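Local coordinates for two-domain protein containing predicted PHP-like metal-dependent phosphoesterase (Bacteroides vulgatus ATCC 8482, PDB 3E38), which binds three zinc ions in a PHP-like domain and is probably a metal-dependent phosphoesterase, with a possible 5'-3' exonuclease activity on DNA or RNA, at residues B[18-24]-B[48-54]; B[42-48]-B[210-214]; B[85-89]-B[221-226]; B[104-108]-B[226-230]; B[186-190]-B[230-235]. Residue numbers count along the deposited sequence, not the author numbering.

Contact 1 of 5, residues B[18-24]-B[48-54]; sequences TLKCDFH and LDAISLT. With ZN (zinc ion), chain I.
Residues 18-24 and 48-54 run parallel. C21 pairs with A50 and D22 with I51 (CA-CA 4.8 Å each). D22 N donates to A50 O (3.1 Å), S52 N to D22 O (3.0 Å) and D49 N to K20 O (2.8 Å). D49 (chi1 m) accepts from K20 N at OD2 (2.9 Å), and OD1 makes a salt bridge with R221. K20 (chi1 m, chi2 97°, chi3 and chi4 t) lays CD 3.5 Å from D49 OD2. A water joins D49 OD2, T18 O and K20 NZ, which also bonds to I8. This is the beta-alpha-beta unit of the PHP domain, with helix 36-45. C21 (m) and A50 share one face, SG to CB 3.8 Å. D22 (t) and I51 (p) lie on the other; the end of I51 leads away to A43. D22 CB meets L48 (m, t) CD1 at 3.9 Å. H24 (t) binds zinc through NE2 (2.2 Å), beside H26, E93 and D194; its ND1 bonds to E167. T54 (p) OG1 is 3.3 Å from H24 CD2.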
# COMPACT_ATOMS: atom_id res chain seq x y z
N THR B 18 25.89 9.14 -9.76
CA THR B 18 25.34 8.90 -8.41
C THR B 18 25.08 7.42 -8.14
O THR B 18 24.23 6.73 -8.76
CB THR B 18 24.05 9.78 -8.09
OG1 THR B 18 24.36 11.19 -8.13
CG2 THR B 18 23.46 9.44 -6.70
N LEU B 19 25.84 6.94 -7.18
CA LEU B 19 25.72 5.55 -6.74
C LEU B 19 25.08 5.46 -5.36
O LEU B 19 25.31 6.32 -4.43
CB LEU B 19 27.11 4.91 -6.77
CG LEU B 19 27.89 4.99 -8.09
CD1 LEU B 19 29.34 4.48 -7.88
CD2 LEU B 19 27.13 4.21 -9.26
N LYS B 20 24.24 4.45 -5.22
CA LYS B 20 23.48 4.25 -3.96
C LYS B 20 24.07 3.08 -3.20
O LYS B 20 24.07 1.93 -3.66
CB LYS B 20 21.98 4.09 -4.23
CG LYS B 20 21.35 5.20 -5.12
CD LYS B 20 21.26 4.74 -6.56
CE LYS B 20 20.73 5.82 -7.49
NZ LYS B 20 20.47 5.34 -8.88
N CYS B 21 24.65 3.41 -2.05
CA CYS B 21 25.41 2.41 -1.30
C CYS B 21 25.02 2.25 0.17
O CYS B 21 24.56 3.21 0.80
CB CYS B 21 26.90 2.76 -1.37
SG CYS B 21 27.49 3.17 -3.04
N ASP B 22 25.17 1.01 0.65
CA ASP B 22 24.92 0.60 2.06
C ASP B 22 26.18 -0.08 2.58
O ASP B 22 26.50 -1.23 2.24
CB ASP B 22 23.69 -0.29 2.17
CG ASP B 22 23.21 -0.48 3.59
OD1 ASP B 22 23.79 0.16 4.49
OD2 ASP B 22 22.23 -1.26 3.78
N PHE B 23 26.92 0.65 3.41
CA PHE B 23 28.25 0.20 3.83
C PHE B 23 28.29 -0.50 5.18
O PHE B 23 29.33 -0.60 5.81
CB PHE B 23 29.18 1.41 3.87
CG PHE B 23 29.39 2.09 2.53
CD1 PHE B 23 29.92 1.39 1.47
CD2 PHE B 23 29.13 3.43 2.37
CE1 PHE B 23 30.15 1.99 0.28
CE2 PHE B 23 29.35 4.05 1.17
CZ PHE B 23 29.86 3.33 0.12
N HIS B 24 27.13 -0.95 5.63
CA HIS B 24 27.00 -1.52 6.97
C HIS B 24 25.77 -2.38 7.12
O HIS B 24 24.64 -1.92 7.10
CB HIS B 24 26.93 -0.36 7.97
CG HIS B 24 27.05 -0.76 9.41
ND1 HIS B 24 27.39 0.15 10.38
CD2 HIS B 24 26.95 -1.96 10.02
CE1 HIS B 24 27.45 -0.46 11.55
NE2 HIS B 24 27.19 -1.74 11.36
N LEU B 48 20.13 -0.43 -5.32
CA LEU B 48 21.43 -0.12 -4.78
C LEU B 48 22.41 -0.53 -5.79
O LEU B 48 22.11 -1.36 -6.62
CB LEU B 48 21.70 -0.88 -3.48
CG LEU B 48 20.95 -0.63 -2.21
CD1 LEU B 48 21.76 -1.28 -1.06
CD2 LEU B 48 20.80 0.83 -2.03
N ASP B 49 23.60 0.04 -5.66
CA ASP B 49 24.73 -0.24 -6.56
C ASP B 49 25.87 -1.00 -5.88
O ASP B 49 26.65 -1.74 -6.50
CB ASP B 49 25.29 1.08 -7.08
CG ASP B 49 24.31 1.82 -7.95
OD1 ASP B 49 23.84 1.25 -8.96
OD2 ASP B 49 24.03 2.99 -7.66
N ALA B 50 25.95 -0.80 -4.58
CA ALA B 50 27.05 -1.34 -3.80
C ALA B 50 26.69 -1.54 -2.34
O ALA B 50 25.89 -0.80 -1.73
CB ALA B 50 28.30 -0.42 -3.95
N ILE B 51 27.34 -2.55 -1.78
CA ILE B 51 27.15 -2.90 -0.39
C ILE B 51 28.40 -3.45 0.21
O ILE B 51 29.29 -3.86 -0.46
CB ILE B 51 26.07 -4.04 -0.22
CG1 ILE B 51 26.55 -5.34 -0.84
CG2 ILE B 51 24.71 -3.64 -0.82
CD1 ILE B 51 25.57 -6.53 -0.68
N SER B 52 28.43 -3.42 1.52
CA SER B 52 29.47 -4.06 2.27
C SER B 52 28.82 -4.83 3.42
O SER B 52 28.20 -4.22 4.30
CB SER B 52 30.46 -3.02 2.82
OG SER B 52 31.57 -3.62 3.48
N LEU B 53 28.95 -6.15 3.39
CA LEU B 53 28.47 -7.03 4.47
C LEU B 53 29.59 -6.96 5.52
O LEU B 53 30.68 -7.53 5.37
CB LEU B 53 28.21 -8.43 3.96
CG LEU B 53 27.48 -9.47 4.81
CD1 LEU B 53 26.23 -8.92 5.46
CD2 LEU B 53 27.14 -10.69 3.93
N THR B 54 29.31 -6.17 6.56
CA THR B 54 30.27 -5.85 7.59
C THR B 54 29.95 -6.54 8.89
O THR B 54 29.46 -5.93 9.82
CB THR B 54 30.32 -4.34 7.83
OG1 THR B 54 29.08 -3.91 8.41
CG2 THR B 54 30.58 -3.61 6.53
ZN ZN I . 26.52 -3.12 12.92
O HOH W 1 23.03 4.40 -9.54
O HOH W 2 26.83 -1.49 14.24

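Contact 2 of 5, residues B[42-48]-B[210-214]; sequences EAYRDGL and HRTMT
A Schellman motif ends helix 36-45: G47 has positive phi (77°), G47 N bonds to Y44 O (3.0 Å) and L48 N to A43 O (2.9 Å). This helix end of the beta-alpha-beta unit packs against the approach to strand 213-218. The CA atoms stay well apart, D46 to H210 8.3 Å and L48 to M213 9.0 Å. H210 (p) turns back on its own segment, with ND1 donating to R211 O at 2.9 Å. R211 (chi1 p, chi2 t, chi3 p) reaches across. Its NH2 and NE both donate to D46 OD2, at 2.9 and 3.1 Å, in a salt bridge. D22 pairs with the same guanidinium through NH1. L48 CD1 covers one face of the group, 3.6 Å from R211 CZ. A water links R211 NH2 to E42 OE1, whose salt-bridge partner is R39. A second water accepts from R211 N and bonds weakly to D46 OD2. Strand residue M213 is a selenomethionine (chi1 p), and its SE rests 4.0 Å from L48 CD2.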
# COMPACT_ATOMS: atom_id res chain seq x y z
N GLU B 42 18.45 -8.12 -1.75
CA GLU B 42 17.79 -6.91 -1.25
C GLU B 42 18.34 -5.67 -1.91
O GLU B 42 17.58 -4.79 -2.29
CB GLU B 42 17.96 -6.79 0.24
CG GLU B 42 17.22 -7.90 1.04
CD GLU B 42 17.55 -7.84 2.54
OE1 GLU B 42 18.63 -7.30 2.92
OE2 GLU B 42 16.75 -8.38 3.32
N ALA B 43 19.66 -5.61 -2.04
CA ALA B 43 20.35 -4.43 -2.63
C ALA B 43 19.92 -4.26 -4.05
O ALA B 43 19.55 -3.18 -4.50
CB ALA B 43 21.89 -4.57 -2.54
N TYR B 44 19.91 -5.37 -4.76
CA TYR B 44 19.46 -5.37 -6.15
C TYR B 44 18.06 -4.79 -6.23
O TYR B 44 17.77 -3.82 -6.96
CB TYR B 44 19.43 -6.80 -6.71
CG TYR B 44 19.02 -6.84 -8.13
CD1 TYR B 44 19.83 -6.28 -9.11
CD2 TYR B 44 17.81 -7.40 -8.52
CE1 TYR B 44 19.46 -6.28 -10.43
CE2 TYR B 44 17.43 -7.43 -9.87
CZ TYR B 44 18.28 -6.86 -10.81
OH TYR B 44 17.98 -6.85 -12.13
N ARG B 45 17.18 -5.43 -5.50
CA ARG B 45 15.75 -5.07 -5.52
C ARG B 45 15.50 -3.61 -5.18
O ARG B 45 14.67 -2.95 -5.81
CB ARG B 45 14.97 -5.98 -4.57
CG ARG B 45 13.50 -5.91 -4.74
CD ARG B 45 12.79 -7.12 -4.05
NE ARG B 45 13.07 -7.21 -2.63
CZ ARG B 45 13.63 -8.24 -2.01
NH1 ARG B 45 13.94 -9.35 -2.67
NH2 ARG B 45 13.84 -8.15 -0.70
N ASP B 46 16.27 -3.11 -4.24
CA ASP B 46 16.15 -1.73 -3.76
C ASP B 46 16.87 -0.70 -4.64
O ASP B 46 16.96 0.46 -4.27
CB ASP B 46 16.74 -1.53 -2.35
CG ASP B 46 16.01 -2.29 -1.22
OD1 ASP B 46 15.00 -2.99 -1.45
OD2 ASP B 46 16.50 -2.16 -0.05
N GLY B 47 17.48 -1.13 -5.73
CA GLY B 47 18.16 -0.18 -6.64
C GLY B 47 19.52 0.35 -6.19
O GLY B 47 19.98 1.43 -6.59
N LEU B 48 20.13 -0.43 -5.32
CA LEU B 48 21.43 -0.12 -4.78
C LEU B 48 22.41 -0.53 -5.79
O LEU B 48 22.11 -1.36 -6.62
CB LEU B 48 21.70 -0.88 -3.48
CG LEU B 48 20.95 -0.63 -2.21
CD1 LEU B 48 21.76 -1.28 -1.06
CD2 LEU B 48 20.80 0.83 -2.03
N HIS B 210 12.40 3.89 2.90
CA HIS B 210 13.59 3.36 2.23
C HIS B 210 14.71 3.18 3.20
O HIS B 210 14.86 3.92 4.19
CB HIS B 210 14.06 4.33 1.13
CG HIS B 210 14.51 5.64 1.69
ND1 HIS B 210 15.79 5.82 2.15
CD2 HIS B 210 13.84 6.77 1.97
CE1 HIS B 210 15.91 7.04 2.65
NE2 HIS B 210 14.73 7.64 2.56
N ARG B 211 15.57 2.23 2.89
CA ARG B 211 16.67 1.94 3.78
C ARG B 211 17.56 3.14 3.83
O ARG B 211 17.78 3.78 2.82
CB ARG B 211 17.46 0.70 3.33
CG ARG B 211 18.52 0.97 2.27
CD ARG B 211 19.56 -0.14 2.24
NE ARG B 211 19.03 -1.29 1.55
CZ ARG B 211 19.57 -2.50 1.55
NH1 ARG B 211 20.66 -2.75 2.25
NH2 ARG B 211 18.98 -3.47 0.86
N THR B 212 18.06 3.46 5.02
CA THR B 212 19.03 4.55 5.18
C THR B 212 20.26 4.18 4.37
O THR B 212 20.73 3.05 4.38
CB THR B 212 19.35 4.76 6.65
OG1 THR B 212 18.13 5.16 7.28
CG2 THR B 212 20.42 5.82 6.88
N MSE B 213 20.75 5.12 3.62
CA MSE B 213 21.86 4.80 2.74
C MSE B 213 22.73 5.98 2.43
O MSE B 213 22.54 7.04 2.95
CB MSE B 213 21.30 4.26 1.42
CG MSE B 213 20.53 5.31 0.61
SE MSE B 213 19.75 4.57 -1.04
CE MSE B 213 18.40 3.45 -0.17
N THR B 214 23.71 5.76 1.56
CA THR B 214 24.64 6.84 1.15
C THR B 214 24.68 7.04 -0.35
O THR B 214 24.82 6.10 -1.13
CB THR B 214 26.10 6.61 1.63
OG1 THR B 214 26.13 6.39 3.03
CG2 THR B 214 27.00 7.77 1.29
O HOH W 3 20.60 -5.63 1.76
O HOH W 4 15.52 0.76 0.12

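Contact 3 of 5, residues B[85-89]-B[221-226]; sequences GILLI and RSLQGI
L87 is the apolar centre. Its CA-to-CB bond points toward 221-226, and with chi1 m and chi2 t its CD1 lies 3.8 Å from I226 CD1 and 3.8 Å from S222 C. L87 CB also meets L223 CD2 at 4.2 Å. I89 (m, t) extends the apolar patch: its CG1 is 3.6 Å from L223 CD2 and its CD1 is 4.1 Å from I226 CD1. L223 and I226 both have chi1 m and chi2 t, and lie three residues apart on the helix. The nearest CA pair is L87 and L223, 6.8 Å. The contact thus lays the first turn of helix 223-231 on the start of strand 87-95, as in an alpha/beta fold where a helix covers the sheet. A50 of the neighbouring strand touches I226 as well. S222 (p) is the N-cap, and its OG accepts from G225 N at 2.8 Å and is also hydrogen-bonded to E220. Before it, R221 extends with chi1, chi2 and chi3 all t. Its NH1 and NH2 each donate to G85 O, both at 3.2 Å, while NH2 also forms a salt bridge with D49. G85 has positive phi (65°) and is the C-prime residue of the Schellman motif that ends helix 72-83. Packing of leucine and isoleucine side chains carries the contact, and R221 ties the end of helix 72-83 to the start of helix 223-231.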
# COMPACT_ATOMS: atom_id res chain seq x y z
N GLY B 85 25.01 -7.63 -10.67
CA GLY B 85 25.68 -6.37 -10.92
C GLY B 85 25.84 -5.47 -9.73
O GLY B 85 25.98 -4.26 -9.88
N ILE B 86 25.82 -6.05 -8.54
CA ILE B 86 26.08 -5.31 -7.28
C ILE B 86 27.56 -5.39 -6.95
O ILE B 86 28.18 -6.47 -7.04
CB ILE B 86 25.26 -5.86 -6.07
CG1 ILE B 86 23.77 -5.95 -6.41
CG2 ILE B 86 25.50 -5.04 -4.76
CD1 ILE B 86 23.15 -4.69 -7.02
N LEU B 87 28.12 -4.23 -6.63
CA LEU B 87 29.52 -4.07 -6.21
C LEU B 87 29.64 -4.45 -4.75
O LEU B 87 28.90 -3.91 -3.91
CB LEU B 87 30.03 -2.61 -6.40
CG LEU B 87 30.07 -2.01 -7.83
CD1 LEU B 87 30.43 -0.52 -7.79
CD2 LEU B 87 31.00 -2.77 -8.77
N LEU B 88 30.59 -5.33 -4.46
CA LEU B 88 30.77 -5.90 -3.13
C LEU B 88 32.10 -5.50 -2.50
O LEU B 88 33.15 -5.96 -2.87
CB LEU B 88 30.60 -7.42 -3.22
CG LEU B 88 30.52 -8.37 -2.03
CD1 LEU B 88 29.28 -8.19 -1.20
CD2 LEU B 88 30.55 -9.78 -2.58
N ILE B 89 31.99 -4.63 -1.52
CA ILE B 89 33.11 -4.09 -0.76
C ILE B 89 33.24 -4.97 0.49
O ILE B 89 32.31 -5.11 1.31
CB ILE B 89 32.83 -2.61 -0.39
CG1 ILE B 89 32.54 -1.81 -1.65
CG2 ILE B 89 33.95 -1.94 0.51
CD1 ILE B 89 31.82 -0.48 -1.35
N ARG B 221 31.55 3.78 -11.95
CA ARG B 221 30.86 2.75 -11.18
C ARG B 221 31.74 1.53 -11.03
O ARG B 221 31.59 0.50 -11.74
CB ARG B 221 29.56 2.34 -11.85
CG ARG B 221 28.64 1.51 -10.95
CD ARG B 221 27.46 1.08 -11.77
NE ARG B 221 26.39 0.52 -10.98
CZ ARG B 221 26.31 -0.75 -10.61
NH1 ARG B 221 27.30 -1.59 -10.93
NH2 ARG B 221 25.26 -1.17 -9.91
N SER B 222 32.66 1.65 -10.09
CA SER B 222 33.62 0.58 -9.77
C SER B 222 33.99 0.73 -8.34
O SER B 222 33.69 1.76 -7.74
CB SER B 222 34.90 0.75 -10.56
OG SER B 222 35.64 1.92 -10.10
N LEU B 223 34.70 -0.27 -7.85
CA LEU B 223 35.20 -0.28 -6.47
C LEU B 223 36.13 0.90 -6.22
O LEU B 223 36.09 1.55 -5.16
CB LEU B 223 35.93 -1.59 -6.14
CG LEU B 223 34.95 -2.79 -6.05
CD1 LEU B 223 35.65 -4.15 -5.98
CD2 LEU B 223 33.97 -2.61 -4.89
N GLN B 224 36.93 1.21 -7.22
CA GLN B 224 37.92 2.29 -7.11
C GLN B 224 37.18 3.62 -7.18
O GLN B 224 37.53 4.62 -6.50
CB GLN B 224 39.03 2.18 -8.19
N GLY B 225 36.13 3.65 -8.00
CA GLY B 225 35.33 4.86 -8.15
C GLY B 225 34.72 5.27 -6.82
O GLY B 225 34.79 6.44 -6.36
N ILE B 226 34.17 4.27 -6.17
CA ILE B 226 33.54 4.50 -4.87
C ILE B 226 34.55 4.97 -3.84
O ILE B 226 34.33 5.91 -3.09
CB ILE B 226 32.91 3.25 -4.35
CG1 ILE B 226 31.70 2.87 -5.24
CG2 ILE B 226 32.46 3.42 -2.89
CD1 ILE B 226 31.02 1.68 -4.76

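Contact 4 of 5, residues B[104-108]-B[226-230]; sequences NAIFL and IREAL
F107 is the bump of this contact. Its CA-to-CB bond points toward 226-230 of helix 223-231, and the ring (chi1 m) enters the hollow between I226, R227 and L230. R227 CB sits over the ring face, 4.1 Å from the centroid and 19° off the normal, a CH-pi contact. The two apolar neighbours meet the ring at its edge: I226 CG2 is 4.0 Å from F107 CZ, and L230 CD1 is 3.8 Å from F107 CE2. F107 itself has positive phi (71°), and its CA lies 7.9 Å from R227 CA. The helix here covers the mixed sheet of the PHP domain, on the strands 87-95, 102-106 and 132-135. I106 (chi1 p, chi2 t) fills in beside the ring, with CD1 4.0 Å from L230 CD1. L230 (m, t) therefore fits against both I106 and F107. The R227 side chain (t, p, t) runs on past the ring, and its NH1 comes within 3.5 Å of F107 CB. R227 NE is held by D231 in a salt bridge.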
# COMPACT_ATOMS: atom_id res chain seq x y z
N ASN B 104 33.52 0.68 11.44
CA ASN B 104 33.61 -0.17 10.26
C ASN B 104 34.86 0.14 9.49
O ASN B 104 35.25 1.28 9.31
CB ASN B 104 32.41 -0.05 9.36
CG ASN B 104 31.28 -0.96 9.78
OD1 ASN B 104 31.25 -1.44 10.90
ND2 ASN B 104 30.36 -1.21 8.86
N ALA B 105 35.51 -0.95 9.09
CA ALA B 105 36.70 -0.97 8.25
C ALA B 105 36.22 -1.56 6.93
O ALA B 105 35.80 -2.72 6.89
CB ALA B 105 37.80 -1.83 8.87
N ILE B 106 36.20 -0.75 5.88
CA ILE B 106 35.81 -1.25 4.57
C ILE B 106 36.98 -1.10 3.59
O ILE B 106 38.01 -0.43 3.84
CB ILE B 106 34.46 -0.64 4.04
CG1 ILE B 106 34.59 0.84 3.71
CG2 ILE B 106 33.32 -0.88 5.10
CD1 ILE B 106 33.39 1.43 3.04
N PHE B 107 36.83 -1.84 2.51
CA PHE B 107 37.88 -1.96 1.49
C PHE B 107 39.03 -2.80 2.05
O PHE B 107 40.18 -2.65 1.72
CB PHE B 107 38.31 -0.61 0.91
CG PHE B 107 37.29 -0.03 -0.04
CD1 PHE B 107 37.14 -0.57 -1.30
CD2 PHE B 107 36.40 0.94 0.36
CE1 PHE B 107 36.21 -0.09 -2.14
CE2 PHE B 107 35.46 1.46 -0.50
CZ PHE B 107 35.35 0.93 -1.75
N LEU B 108 38.66 -3.69 2.92
CA LEU B 108 39.61 -4.68 3.43
C LEU B 108 39.96 -5.68 2.37
O LEU B 108 39.19 -5.91 1.41
CB LEU B 108 39.02 -5.47 4.62
CG LEU B 108 38.79 -4.61 5.87
CD1 LEU B 108 38.17 -5.40 7.01
CD2 LEU B 108 40.09 -3.91 6.34
N ILE B 226 34.17 4.27 -6.17
CA ILE B 226 33.54 4.50 -4.87
C ILE B 226 34.55 4.97 -3.84
O ILE B 226 34.33 5.91 -3.09
CB ILE B 226 32.91 3.25 -4.35
CG1 ILE B 226 31.70 2.87 -5.24
CG2 ILE B 226 32.46 3.42 -2.89
CD1 ILE B 226 31.02 1.68 -4.76
N ARG B 227 35.67 4.29 -3.82
CA ARG B 227 36.71 4.56 -2.86
C ARG B 227 37.20 5.98 -3.01
O ARG B 227 37.39 6.67 -2.00
CB ARG B 227 37.88 3.56 -2.99
CG ARG B 227 39.05 3.87 -2.04
CD ARG B 227 38.55 3.96 -0.64
NE ARG B 227 39.54 4.34 0.36
CZ ARG B 227 40.36 3.48 0.98
NH1 ARG B 227 40.38 2.17 0.70
NH2 ARG B 227 41.17 3.95 1.89
N GLU B 228 37.35 6.43 -4.26
CA GLU B 228 37.87 7.80 -4.55
C GLU B 228 36.86 8.88 -4.10
O GLU B 228 37.20 9.93 -3.53
CB GLU B 228 38.28 7.97 -6.03
CG GLU B 228 38.83 9.36 -6.38
CD GLU B 228 37.75 10.39 -6.69
OE1 GLU B 228 36.58 9.98 -6.96
OE2 GLU B 228 38.09 11.59 -6.70
N ALA B 229 35.59 8.55 -4.29
CA ALA B 229 34.50 9.42 -3.83
C ALA B 229 34.56 9.57 -2.31
O ALA B 229 34.52 10.68 -1.75
CB ALA B 229 33.14 8.86 -4.24
N LEU B 230 34.69 8.43 -1.65
CA LEU B 230 34.71 8.40 -0.19
C LEU B 230 35.91 9.11 0.34
O LEU B 230 35.86 9.75 1.38
CB LEU B 230 34.69 6.98 0.40
CG LEU B 230 33.48 6.09 0.11
CD1 LEU B 230 33.71 4.65 0.62
CD2 LEU B 230 32.24 6.69 0.72
O HOH W 5 41.80 -0.86 1.40

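Contact 5 of 5, residues B[186-190]-B[230-235]; sequences NLTMI and LDNRRT
Two threonine hydroxyls make the direct hydrogen bonds here, each to a backbone carbonyl across the contact. T188 OG1 (chi1 m) donates to L230 O at 2.7 Å, and T235 OG1 (chi1 p) donates to M189 O at 2.7 Å. A water adds to them: it accepts from M189 N (2.9 Å) and donates to R233 O (3.0 Å) and T235 OG1 (2.9 Å). The backbones come closest at T188 CA and R233 CA, 4.3 Å apart. R233 (m, t, m) lays its chain beside the turn before the strand. Its CG is 3.3 Å from T188 OG1. N186 OD1 lies over one face of its guanidinium, and a second water joins N186 O to R233 NH1. I190 CD1 packs on L230 CD2 at 4.1 Å. R233 has positive phi (55°). It is the C-prime residue of a Schellman motif, with R234 N bonded to A229 O and R233 N weakly to L230 O. Such a turn typically ends a helix, here 223-231, beside strand 188-192 of the sheet.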
# COMPACT_ATOMS: atom_id res chain seq x y z
N ASN B 186 36.68 17.57 8.65
CA ASN B 186 36.79 17.26 7.22
C ASN B 186 36.62 15.78 6.87
O ASN B 186 37.42 15.20 6.13
CB ASN B 186 38.14 17.73 6.69
CG ASN B 186 38.16 17.83 5.17
OD1 ASN B 186 37.11 17.93 4.54
ND2 ASN B 186 39.34 17.79 4.59
N LEU B 187 35.57 15.17 7.41
CA LEU B 187 35.33 13.76 7.20
C LEU B 187 34.16 13.52 6.28
O LEU B 187 33.34 14.41 6.00
CB LEU B 187 35.07 13.06 8.54
CG LEU B 187 36.15 13.24 9.62
CD1 LEU B 187 35.62 13.03 11.00
CD2 LEU B 187 37.31 12.31 9.36
N THR B 188 34.10 12.28 5.85
CA THR B 188 33.03 11.79 4.95
C THR B 188 31.79 11.43 5.73
O THR B 188 31.86 10.63 6.63
CB THR B 188 33.52 10.60 4.17
OG1 THR B 188 34.67 11.03 3.43
CG2 THR B 188 32.44 10.04 3.21
N MSE B 189 30.66 12.08 5.39
CA MSE B 189 29.37 11.79 6.03
C MSE B 189 28.81 10.55 5.39
O MSE B 189 28.72 10.45 4.18
CB MSE B 189 28.38 12.94 5.89
CG MSE B 189 28.90 14.23 6.47
SE MSE B 189 27.54 15.55 6.35
CE MSE B 189 28.73 17.14 6.59
N ILE B 190 28.49 9.60 6.27
CA ILE B 190 27.99 8.28 5.91
C ILE B 190 26.59 7.97 6.40
O ILE B 190 26.18 8.35 7.48
CB ILE B 190 28.91 7.15 6.45
CG1 ILE B 190 30.31 7.22 5.87
CG2 ILE B 190 28.33 5.75 6.08
CD1 ILE B 190 30.38 6.83 4.39
N LEU B 230 34.69 8.43 -1.65
CA LEU B 230 34.71 8.40 -0.19
C LEU B 230 35.91 9.11 0.34
O LEU B 230 35.86 9.75 1.38
CB LEU B 230 34.69 6.98 0.40
CG LEU B 230 33.48 6.09 0.11
CD1 LEU B 230 33.71 4.65 0.62
CD2 LEU B 230 32.24 6.69 0.72
N ASP B 231 37.02 9.00 -0.39
CA ASP B 231 38.27 9.59 0.08
C ASP B 231 38.18 11.07 0.05
O ASP B 231 38.87 11.80 0.80
CB ASP B 231 39.47 9.16 -0.77
CG ASP B 231 39.90 7.74 -0.50
OD1 ASP B 231 39.52 7.19 0.54
OD2 ASP B 231 40.66 7.19 -1.33
N ASN B 232 37.32 11.51 -0.83
CA ASN B 232 37.16 12.93 -1.14
C ASN B 232 35.87 13.52 -0.63
O ASN B 232 35.48 14.60 -1.03
CB ASN B 232 37.32 13.12 -2.65
CG ASN B 232 38.75 12.95 -3.11
OD1 ASN B 232 39.64 13.74 -2.71
ND2 ASN B 232 39.01 11.96 -3.96
N ARG B 233 35.23 12.76 0.24
CA ARG B 233 33.96 13.10 0.92
C ARG B 233 32.78 13.47 0.03
O ARG B 233 31.90 14.25 0.40
CB ARG B 233 34.22 14.26 1.87
CG ARG B 233 35.50 14.11 2.69
CD ARG B 233 35.98 15.48 3.14
NE ARG B 233 36.22 16.35 1.99
CZ ARG B 233 37.38 16.44 1.32
NH1 ARG B 233 38.44 15.72 1.67
NH2 ARG B 233 37.47 17.26 0.28
N ARG B 234 32.78 12.86 -1.14
CA ARG B 234 31.78 13.10 -2.19
C ARG B 234 30.62 12.14 -2.01
O ARG B 234 30.34 11.23 -2.80
CB ARG B 234 32.42 13.02 -3.57
CG ARG B 234 31.88 14.08 -4.50
CD ARG B 234 32.50 14.04 -5.87
NE ARG B 234 33.96 14.19 -5.86
CZ ARG B 234 34.82 13.22 -6.13
NH1 ARG B 234 34.40 12.00 -6.44
NH2 ARG B 234 36.12 13.49 -6.12
N THR B 235 29.95 12.42 -0.90
CA THR B 235 28.78 11.69 -0.38
C THR B 235 27.72 12.61 0.20
O THR B 235 27.94 13.80 0.48
CB THR B 235 29.17 10.76 0.82
OG1 THR B 235 29.64 11.58 1.92
CG2 THR B 235 30.31 9.75 0.44
O HOH W 6 38.44 13.70 3.83
O HOH W 7 30.77 13.94 3.14

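In the fold
Contact 1 joins two parallel strands of the sheet and brings H24 to a zinc ion. Contacts 1 and 2 share L48, and their centres are 8 Å apart. The salt bridge between D22 OD2 and R211 NH1 (2.7 Å) ties them together. The side chain of R211 stays about 12 Å from the nearest zinc. Contacts 3, 4 and 5 follow helix 223-231 in order. I226 serves 3 and 4, and L230 serves 4 and 5. I89 O meets S52 OG at 2.7 Å, linking contact 3 to contact 1. I106 and I190 lie about 7 Å, side chain to side chain, from H24. The helix contacts therefore back the sheet that carries the metal site.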